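Side-chain contacts in serine protease inhibitor 1 (Coprinopsis cinerea, PDB 3VWC), which probably inhibits serine endopeptidases, as a single-chain beta-trefoil protein of the fungal I66 inhibitor family: residues E8-S11 with L16-G19; F97-A102 with H106-P111; L125-A128 with R134-A137. One frame throughout, in Å; residues are numbered along the deposited sequence. Where two conformers were deposited one is given.

Contact 1 of 3, residues E8-S11 with L16-G19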
ATOM      1  N   GLU A   8       1.568   9.281   5.822  1.00 15.83           N
ATOM      2  CA  GLU A   8       2.231   8.127   6.439  1.00 15.12           C
ATOM      3  C   GLU A   8       1.249   6.966   6.378  1.00 15.72           C
ATOM      4  O   GLU A   8       0.037   7.181   6.412  1.00 15.57           O
ATOM      5  CB  GLU A   8       2.558   8.402   7.904  1.00 23.71           C
ATOM      6  CG  GLU A   8       3.683   9.411   8.084  1.00 33.69           C
ATOM      7  CD  GLU A   8       4.484   9.162   9.358  1.00 40.98           C
ATOM      8  OE1 GLU A   8       3.938   8.539  10.300  1.00 45.18           O
ATOM      9  OE2 GLU A   8       5.671   9.559   9.401  1.00 47.62           O
ATOM     10  N   VAL A   9       1.757   5.801   6.033  1.00 14.06           N
ATOM     11  CA  VAL A   9       0.880   4.630   5.843  1.00 11.23           C
ATOM     12  C   VAL A   9       1.281   3.489   6.764  1.00 12.73           C
ATOM     13  O   VAL A   9       2.439   3.092   6.748  1.00 12.50           O
ATOM     14  CB  VAL A   9       0.915   4.141   4.380  1.00 12.79           C
ATOM     15  CG1 VAL A   9      -0.010   2.946   4.166  1.00 13.90           C
ATOM     16  CG2 VAL A   9       0.596   5.265   3.438  1.00 15.08           C
ATOM     17  N   THR A  10       0.367   2.988   7.597  1.00 11.56           N
ATOM     18  CA  THR A  10       0.651   1.821   8.440  1.00 11.37           C
ATOM     19  C   THR A  10      -0.348   0.706   8.161  1.00 13.03           C
ATOM     20  O   THR A  10      -1.445   0.947   7.656  1.00 11.65           O
ATOM     21  CB  THR A  10       0.525   2.153   9.931  1.00 11.64           C
ATOM     22  OG1 THR A  10      -0.758   2.779  10.172  1.00 13.87           O
ATOM     23  CG2 THR A  10       1.645   3.120  10.329  1.00 14.76           C
ATOM     24  N   SER A  11       0.099  -0.510   8.405  1.00  9.72           N
ATOM     25  CA  SER A  11      -0.743  -1.713   8.337  1.00  9.75           C
ATOM     26  C   SER A  11      -1.565  -1.921   9.595  1.00 10.36           C
ATOM     27  O   SER A  11      -1.039  -1.856  10.681  1.00 10.15           O
ATOM     28  CB  SER A  11       0.145  -2.926   8.126  1.00  9.44           C
ATOM     29  OG  SER A  11      -0.582  -4.155   8.308  1.00  9.55           O
ATOM     30  N   LEU A  16       2.759  -1.339  11.906  1.00 15.16           N
ATOM     31  CA  LEU A  16       4.063  -0.991  11.296  1.00 15.24           C
ATOM     32  C   LEU A  16       3.870  -0.145  10.026  1.00 14.61           C
ATOM     33  O   LEU A  16       2.867  -0.284   9.308  1.00 13.20           O
ATOM     34  CB  LEU A  16       4.850  -2.251  10.974  1.00 18.24           C
ATOM     35  CG  LEU A  16       5.272  -3.048  12.221  1.00 19.46           C
ATOM     36  CD1 LEU A  16       5.993  -4.325  11.870  1.00 30.99           C
ATOM     37  CD2 LEU A  16       6.052  -2.161  13.210  1.00 27.84           C
ATOM     38  N   HIS A  17       4.759   0.809   9.810  1.00 13.12           N
ATOM     39  CA  HIS A  17       4.763   1.568   8.572  1.00 11.57           C
ATOM     40  C   HIS A  17       5.001   0.636   7.414  1.00 11.09           C
ATOM     41  O   HIS A  17       5.728  -0.357   7.523  1.00 13.39           O
ATOM     42  CB  HIS A  17       5.839   2.658   8.601  1.00 14.64           C
ATOM     43  CG  HIS A  17       5.508   3.808   9.506  1.00 19.60           C
ATOM     44  ND1 HIS A  17       5.329   5.093   9.039  1.00 36.89           N
ATOM     45  CD2 HIS A  17       5.230   3.842  10.825  1.00 21.55           C
ATOM     46  CE1 HIS A  17       5.024   5.881  10.055  1.00 30.62           C
ATOM     47  NE2 HIS A  17       4.939   5.140  11.146  1.00 28.43           N
ATOM     48  N   VAL A  18       4.423   0.994   6.282  1.00 10.51           N
ATOM     49  CA  VAL A  18       4.653   0.359   4.998  0.80 10.52           C
ATOM     50  C   VAL A  18       5.514   1.269   4.096  1.00 11.79           C
ATOM     51  O   VAL A  18       5.289   2.485   4.062  1.00 11.32           O
ATOM     52  CB  VAL A  18       3.259   0.141   4.376  0.80 10.34           C
ATOM     53  CG1 VAL A  18       3.356  -0.417   2.970  0.80 13.27           C
ATOM     54  CG2 VAL A  18       2.430  -0.761   5.302  0.80 11.70           C
ATOM     55  N   GLY A  19       6.521   0.709   3.426  1.00 11.09           N
ATOM     56  CA  GLY A  19       7.297   1.533   2.501  1.00  9.93           C
ATOM     57  C   GLY A  19       8.633   0.873   2.223  1.00 11.19           C
ATOM     58  O   GLY A  19       8.706  -0.354   2.073  1.00 12.21           O
TER
HETATM   59  O   HOH W   1       4.555   5.064   5.491  1.00 19.49           O

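Contact 2 of 3, residues F97-A102 with H106-P111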
ATOM      1  N   PHE A  97      -8.346   2.539   5.097  1.00  9.47           N
ATOM      2  CA  PHE A  97      -8.639   2.350   3.668  1.00  7.98           C
ATOM      3  C   PHE A  97      -8.335   0.932   3.249  1.00  9.29           C
ATOM      4  O   PHE A  97      -7.401   0.306   3.778  1.00  8.46           O
ATOM      5  CB  PHE A  97      -7.722   3.285   2.839  1.00  9.66           C
ATOM      6  CG  PHE A  97      -8.004   4.748   3.070  1.00  9.74           C
ATOM      7  CD1 PHE A  97      -7.419   5.425   4.148  1.00 12.21           C
ATOM      8  CD2 PHE A  97      -8.898   5.427   2.244  1.00 12.04           C
ATOM      9  CE1 PHE A  97      -7.747   6.764   4.409  1.00 11.95           C
ATOM     10  CE2 PHE A  97      -9.072   6.826   2.410  1.00 10.40           C
ATOM     11  CZ  PHE A  97      -8.532   7.470   3.493  1.00 11.40           C
ATOM     12  N   THR A  98      -8.988   0.494   2.172  1.00  9.09           N
ATOM     13  CA  THR A  98      -8.443  -0.576   1.304  1.00  8.91           C
ATOM     14  C   THR A  98      -7.806   0.055   0.067  1.00  8.48           C
ATOM     15  O   THR A  98      -8.129   1.188  -0.320  1.00 10.44           O
ATOM     16  CB  THR A  98      -9.551  -1.554   0.837  1.00 10.55           C
ATOM     17  OG1 THR A  98     -10.630  -0.778   0.277  1.00 10.15           O
ATOM     18  CG2 THR A  98     -10.096  -2.305   2.070  1.00 10.26           C
ATOM     19  N   VAL A  99      -6.872  -0.690  -0.542  1.00  8.50           N
ATOM     20  CA  VAL A  99      -6.147  -0.216  -1.734  1.00  9.45           C
ATOM     21  C   VAL A  99      -6.227  -1.335  -2.752  1.00 10.62           C
ATOM     22  O   VAL A  99      -5.612  -2.400  -2.550  1.00  9.36           O
ATOM     23  CB  VAL A  99      -4.657   0.110  -1.411  1.00  9.83           C
ATOM     24  CG1 VAL A  99      -3.986   0.652  -2.658  1.00 10.90           C
ATOM     25  CG2 VAL A  99      -4.584   1.094  -0.277  1.00 11.67           C
ATOM     26  N   VAL A 100      -7.016  -1.142  -3.834  1.00  9.17           N
ATOM     27  CA  VAL A 100      -7.300  -2.202  -4.795  1.00 10.16           C
ATOM     28  C   VAL A 100      -6.884  -1.784  -6.208  1.00 11.30           C
ATOM     29  O   VAL A 100      -7.130  -0.676  -6.631  1.00 11.81           O
ATOM     30  CB  VAL A 100      -8.813  -2.582  -4.802  1.00  9.61           C
ATOM     31  CG1 VAL A 100      -9.086  -3.678  -5.828  1.00 15.42           C
ATOM     32  CG2 VAL A 100      -9.170  -3.145  -3.431  1.00 12.31           C
ATOM     33  N   ASN A 101      -6.144  -2.642  -6.903  1.00 11.21           N
ATOM     34  CA  ASN A 101      -5.648  -2.209  -8.219  1.00 12.42           C
ATOM     35  C   ASN A 101      -6.844  -1.968  -9.164  1.00 14.12           C
ATOM     36  O   ASN A 101      -7.686  -2.861  -9.306  1.00 13.44           O
ATOM     37  CB  ASN A 101      -4.684  -3.264  -8.805  1.00 12.92           C
ATOM     38  CG  ASN A 101      -3.825  -2.689  -9.885  1.00 14.21           C
ATOM     39  OD1 ASN A 101      -2.708  -2.182  -9.632  1.00 14.46           O
ATOM     40  ND2 ASN A 101      -4.259  -2.903 -11.115  1.00 11.27           N
ATOM     41  N   ALA A 102      -6.793  -0.865  -9.905  1.00 15.22           N
ATOM     42  CA  ALA A 102      -7.885  -0.493 -10.822  1.00 14.09           C
ATOM     43  C   ALA A 102      -8.045  -1.446 -12.014  1.00 17.69           C
ATOM     44  O   ALA A 102      -9.166  -1.626 -12.525  1.00 19.66           O
ATOM     45  CB  ALA A 102      -7.695   0.923 -11.308  1.00 16.55           C
ATOM     46  N   HIS A 106      -6.854  -6.714  -7.743  1.00 12.29           N
ATOM     47  CA  HIS A 106      -6.213  -7.340  -6.586  1.00 11.93           C
ATOM     48  C   HIS A 106      -5.699  -6.217  -5.708  1.00  9.47           C
ATOM     49  O   HIS A 106      -5.265  -5.171  -6.196  1.00 10.67           O
ATOM     50  CB  HIS A 106      -5.051  -8.193  -7.060  1.00 11.73           C
ATOM     51  CG  HIS A 106      -5.472  -9.399  -7.827  1.00 18.62           C
ATOM     52  ND1 HIS A 106      -4.576 -10.346  -8.283  1.00 18.09           N
ATOM     53  CD2 HIS A 106      -6.698  -9.821  -8.205  1.00 15.16           C
ATOM     54  CE1 HIS A 106      -5.239 -11.299  -8.917  1.00 20.07           C
ATOM     55  NE2 HIS A 106      -6.532 -11.019  -8.865  1.00 15.57           N
ATOM     56  N   GLY A 107      -5.767  -6.398  -4.379  1.00  8.28           N
ATOM     57  CA  GLY A 107      -5.506  -5.306  -3.459  1.00  7.08           C
ATOM     58  C   GLY A 107      -4.313  -5.589  -2.530  1.00  8.97           C
ATOM     59  O   GLY A 107      -3.846  -6.730  -2.449  1.00  8.81           O
ATOM     60  N   TRP A 108      -3.898  -4.571  -1.776  1.00  8.74           N
ATOM     61  CA  TRP A 108      -2.754  -4.715  -0.880  1.00  8.21           C
ATOM     62  C   TRP A 108      -3.156  -5.662   0.255  1.00  9.27           C
ATOM     63  O   TRP A 108      -4.217  -5.458   0.904  1.00  8.49           O
ATOM     64  CB  TRP A 108      -2.350  -3.383  -0.305  1.00  7.88           C
ATOM     65  CG  TRP A 108      -1.757  -2.354  -1.242  1.00  7.27           C
ATOM     66  CD1 TRP A 108      -1.723  -2.385  -2.619  1.00  9.18           C
ATOM     67  CD2 TRP A 108      -1.175  -1.148  -0.835  1.00  7.12           C
ATOM     68  NE1 TRP A 108      -1.101  -1.256  -3.085  1.00  9.06           N
ATOM     69  CE2 TRP A 108      -0.791  -0.453  -2.016  1.00  7.16           C
ATOM     70  CE3 TRP A 108      -0.965  -0.536   0.431  1.00 10.17           C
ATOM     71  CZ2 TRP A 108      -0.198   0.820  -1.959  1.00 10.95           C
ATOM     72  CZ3 TRP A 108      -0.344   0.738   0.479  1.00 13.07           C
ATOM     73  CH2 TRP A 108       0.046   1.388  -0.721  1.00 10.12           C
ATOM     74  N   VAL A 109      -2.234  -6.550   0.606  1.00  9.20           N
ATOM     75  CA  VAL A 109      -2.436  -7.474   1.725  1.00  7.63           C
ATOM     76  C   VAL A 109      -1.124  -7.661   2.515  1.00  9.14           C
ATOM     77  O   VAL A 109      -0.036  -7.924   1.950  1.00  8.72           O
ATOM     78  CB  VAL A 109      -2.901  -8.883   1.243  1.00  8.74           C
ATOM     79  CG1 VAL A 109      -3.039  -9.851   2.415  1.00  9.95           C
ATOM     80  CG2 VAL A 109      -4.234  -8.769   0.501  1.00  9.97           C
ATOM     81  N   VAL A 110      -1.177  -7.413   3.829  1.00  9.33           N
ATOM     82  CA  VAL A 110      -0.040  -7.750   4.714  1.00 10.49           C
ATOM     83  C   VAL A 110      -0.488  -8.997   5.483  1.00 10.02           C
ATOM     84  O   VAL A 110      -1.471  -8.939   6.241  1.00  9.88           O
ATOM     85  CB  VAL A 110       0.231  -6.588   5.698  1.00  6.03           C
ATOM     86  CG1 VAL A 110       1.264  -7.029   6.815  1.00  9.05           C
ATOM     87  CG2 VAL A 110       0.787  -5.431   4.935  1.00  8.68           C
ATOM     88  N   PRO A 111       0.171 -10.159   5.260  1.00  8.08           N
ATOM     89  CA  PRO A 111      -0.273 -11.357   6.004  1.00  6.76           C
ATOM     90  C   PRO A 111      -0.216 -11.159   7.516  1.00  9.11           C
ATOM     91  O   PRO A 111       0.647 -10.436   8.055  1.00  8.74           O
ATOM     92  CB  PRO A 111       0.734 -12.437   5.586  1.00 10.62           C
ATOM     93  CG  PRO A 111       1.348 -11.954   4.291  1.00 13.89           C
ATOM     94  CD  PRO A 111       1.327 -10.439   4.360  1.00  9.77           C
TER
HETATM   95  O   HOH W   2      -6.184  -3.290   0.699  1.00  8.96           O

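Contact 3 of 3, residues L125-A128 with R134-A137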
ATOM      1  N   LEU A 125      -9.067  -9.302  -2.683  1.00 12.03           N
ATOM      2  CA  LEU A 125      -9.454  -9.073  -1.287  1.00 10.83           C
ATOM      3  C   LEU A 125     -10.628  -9.932  -0.898  1.00 13.46           C
ATOM      4  O   LEU A 125     -11.557 -10.165  -1.723  1.00 17.81           O
ATOM      5  CB  LEU A 125      -9.807  -7.621  -1.033  1.00 11.36           C
ATOM      6  CG  LEU A 125      -8.674  -6.599  -1.260  1.00 10.47           C
ATOM      7  CD1 LEU A 125      -9.082  -5.286  -0.634  1.00 12.93           C
ATOM      8  CD2 LEU A 125      -7.346  -7.136  -0.600  1.00 10.84           C
ATOM      9  N   ILE A 126     -10.623 -10.344   0.356  1.00 10.64           N
ATOM     10  CA  ILE A 126     -11.780 -11.039   0.932  1.00 11.02           C
ATOM     11  C   ILE A 126     -12.389 -10.197   2.039  1.00 12.16           C
ATOM     12  O   ILE A 126     -11.731  -9.307   2.602  1.00 11.81           O
ATOM     13  CB  ILE A 126     -11.429 -12.431   1.461  1.00 11.32           C
ATOM     14  CG1 ILE A 126     -10.414 -12.380   2.611  1.00 15.11           C
ATOM     15  CG2 ILE A 126     -10.901 -13.318   0.275  1.00 14.62           C
ATOM     16  CD1 ILE A 126     -10.132 -13.770   3.226  1.00 16.25           C
ATOM     17  N   ALA A 127     -13.657 -10.465   2.366  1.00 13.26           N
ATOM     18  CA  ALA A 127     -14.316  -9.716   3.423  1.00 11.46           C
ATOM     19  C   ALA A 127     -15.486 -10.555   3.902  1.00 12.20           C
ATOM     20  O   ALA A 127     -15.957 -11.440   3.173  1.00 13.75           O
ATOM     21  CB  ALA A 127     -14.797  -8.365   2.900  1.00 12.00           C
ATOM     22  N   ALA A 128     -15.825 -10.387   5.176  1.00 12.44           N
ATOM     23  CA  ALA A 128     -17.051 -11.012   5.731  1.00 15.28           C
ATOM     24  C   ALA A 128     -18.230 -10.484   4.931  1.00 11.21           C
ATOM     25  O   ALA A 128     -18.312  -9.282   4.588  1.00 12.42           O
ATOM     26  CB  ALA A 128     -17.233 -10.636   7.208  1.00 14.15           C
ATOM     27  N   ARG A 134     -16.952  -6.461   6.511  1.00 11.74           N
ATOM     28  CA  ARG A 134     -15.870  -6.259   7.453  1.00 14.13           C
ATOM     29  C   ARG A 134     -14.605  -6.954   6.960  1.00 11.99           C
ATOM     30  O   ARG A 134     -14.598  -8.145   6.665  1.00 12.33           O
ATOM     31  CB  ARG A 134     -16.268  -6.746   8.844  1.00 20.57           C
ATOM     32  CG  ARG A 134     -17.192  -5.692   9.511  1.00 26.74           C
ATOM     33  CD  ARG A 134     -17.199  -5.707  11.041  1.00 25.18           C
ATOM     34  NE  ARG A 134     -15.952  -5.247  11.686  1.00 30.25           N
ATOM     35  CZ  ARG A 134     -15.668  -3.980  12.011  1.00 29.19           C
ATOM     36  NH1 ARG A 134     -16.495  -2.990  11.674  1.00 24.57           N
ATOM     37  NH2 ARG A 134     -14.513  -3.702  12.639  1.00 22.44           N
ATOM     38  N   TYR A 135     -13.565  -6.156   6.755  1.00 10.31           N
ATOM     39  CA  TYR A 135     -12.338  -6.675   6.185  1.00 10.95           C
ATOM     40  C   TYR A 135     -11.427  -7.167   7.302  1.00 10.52           C
ATOM     41  O   TYR A 135     -11.352  -6.566   8.377  1.00 11.75           O
ATOM     42  CB  TYR A 135     -11.655  -5.533   5.452  1.00 12.19           C
ATOM     43  CG  TYR A 135     -12.376  -5.111   4.212  1.00 10.84           C
ATOM     44  CD1 TYR A 135     -12.003  -5.646   2.976  1.00 11.66           C
ATOM     45  CD2 TYR A 135     -13.457  -4.205   4.252  1.00 10.89           C
ATOM     46  CE1 TYR A 135     -12.651  -5.234   1.798  1.00 13.77           C
ATOM     47  CE2 TYR A 135     -14.120  -3.827   3.100  1.00 13.77           C
ATOM     48  CZ  TYR A 135     -13.755  -4.391   1.892  1.00 12.70           C
ATOM     49  OH  TYR A 135     -14.382  -4.019   0.728  1.00 18.53           O
ATOM     50  N   PRO A 136     -10.665  -8.217   7.025  1.00 10.53           N
ATOM     51  CA  PRO A 136      -9.579  -8.571   7.938  1.00 10.29           C
ATOM     52  C   PRO A 136      -8.500  -7.481   7.992  1.00  7.95           C
ATOM     53  O   PRO A 136      -8.278  -6.756   6.998  1.00  9.01           O
ATOM     54  CB  PRO A 136      -9.005  -9.862   7.327  1.00  9.80           C
ATOM     55  CG  PRO A 136      -9.288  -9.669   5.832  1.00 11.32           C
ATOM     56  CD  PRO A 136     -10.644  -8.996   5.768  1.00 11.98           C
ATOM     57  N   ALA A 137      -7.782  -7.387   9.116  1.00  7.78           N
ATOM     58  CA  ALA A 137      -6.789  -6.347   9.266  1.00  8.90           C
ATOM     59  C   ALA A 137      -5.672  -6.413   8.219  1.00  8.78           C
ATOM     60  O   ALA A 137      -4.999  -5.369   7.952  1.00  9.98           O
ATOM     61  CB  ALA A 137      -6.150  -6.426  10.686  1.00 10.21           C
TER

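Contact 1 of 3, residues E8-S11 with L16-G19
Thr10 lays its methyl over one face of the His17 imidazole, a CH-pi contact in which CG2 lies 3.9 Å from the centroid of the His17 ring and 20° off the ring normal. The methyl sits nearer the rim than the middle of the ring. It gets there because CG2 stands anti to the carbonyl carbon of Thr10, while the hydroxyl takes the place between backbone N and carbonyl carbon (chi1 52°). A beta-branched residue suits this strand position, since one branch can serve the ring and the other remain polar.

Beneath these side chains the backbones of strand 5-11 and the chain entering strand 18-19 meet in a single bridge, Thr10 opposite His17, as the chain doubles back after the first strand of the beta-trefoil. Val18 N donates to Val9 O at 2.9 Å, and Ser11 N to Leu16 O at 2.9 Å. Beyond the bridge the two chains separate enough for water 1, which accepts from Val9 N (2.9 Å) and donates to Val18 O (3.0 Å); Val18 O also receives the indole N-H of Trp46. On the buried side Val9 CG1 approaches Val18 CB at 4.3 Å, apolar side chains suited to a place where Val9 also meets Phe143. Ser11 turns OG anti to its own N (chi1 169°) and bonds Val13 N in the turn.

Contact 2 of 3, residues F97-A102 with H106-P111
Val99 stands over one face of the Trp108 indole, its side chain crossing that of the tryptophan at a slant. The two belong to successive strands, 96-101 and 107-109, of a beta-trefoil, joined by a short turn and splayed so that the directions of segments 97-101 and 107-109 lie 123° apart. CG1 makes the main approach: it is 3.5 Å from the centroid of the Trp108 five-membered ring and 15° off the normal, a CH-pi contact displaced toward the rim, near CE2. Val99 holds CG1 anti to its backbone N (chi1 -177°), and this sets the second methyl, CG2, beside the six-membered ring, 4.0 Å from Trp108 CE3. A forked aliphatic side chain therefore serves both rings of the indole. Trp84 and Phe141 meet Trp108 edge-to-face, placing the broad apolar indole in an aromatic cluster of the buried interior.

The backbones bridge at Val100 and Gly107, whose CA atoms are 3.8 Å apart. Glycine suits this point, because a CB there would run into Val99 O. Trp108 N bonds to Val99 O at 2.9 Å and Asn101 N to His106 O at 2.8 Å. Where the strands diverge, water 2 joins them, accepting from Val99 N at 3.0 Å and donating to Trp108 O at 2.9 Å.

Contact 3 of 3, residues L125-A128 with R134-A137
Ala127 places its methyl over one face of the Tyr135 ring. Both residues lie in the long loop between strands 121-123 and 141-145 of the beta-trefoil, where the chain runs out, turns and returns alongside itself without forming regular strand on either leg. Ala127 CB is 4.0 Å from the centroid of the Tyr135 ring and 17° off its normal, a CH-pi contact offset toward the CD1 and CE1 rim. The tyrosine backbone directs CB away from the other leg, yet the ring comes back to it because CG lies anti to the carbonyl carbon, beside the backbone N (chi1 -70°), and the ring is turned about CB-CG to present a face. Alanine suits the site, its single methyl being enough to meet the ring with the two backbones close together.

Leu125 reaches the same ring obliquely, CD1 lying 4.3 Å from Tyr135 CE1. Leu125 and Tyr135 both touch Thr98 of strand 96-101, so the two side chains tie the loop to the body of the fold. Ile126 and Pro136 meet more loosely on the exposed side, through Ile126 CG1 and Pro136 CG at 4.4 Å. Pro136 CD lies 3.4 Å from Ile126 O, where a proline nitrogen could donate nothing.

Arg134 carries its guanidinium away from the facing leg, its NH1 bonding to Gln91 O, while Tyr135 N is bonded to His92; both partners lie in another loop. Between the legs themselves, Ala128 N donates to Arg134 O at 3.0 Å, with an angle of 156° at the hydrogen.

In the fold
The three contacts follow one another along a single chain, each closed before the next opens. Contacts 2 and 3 are the closest pair, with centres about 11 Å apart: Leu125 wedges its methyls against the bridge in contact 2, CD1 lying 3.5 Å from Val100 CG2 and CD2 3.7 Å from Val109 CG2. Contacts 1 and 2, centres about 13 Å apart, touch where Ser11 OG lies 3.7 Å from Val110 CB, and strands 5-11 and 96-101 both flank strand 141-145 in the main sheet. Contacts 1 and 3 do not touch, their nearest atoms being about 5 Å apart. Contact 2 is buried, whereas contact 3 is on the surface, about 16 Å from the chain centre.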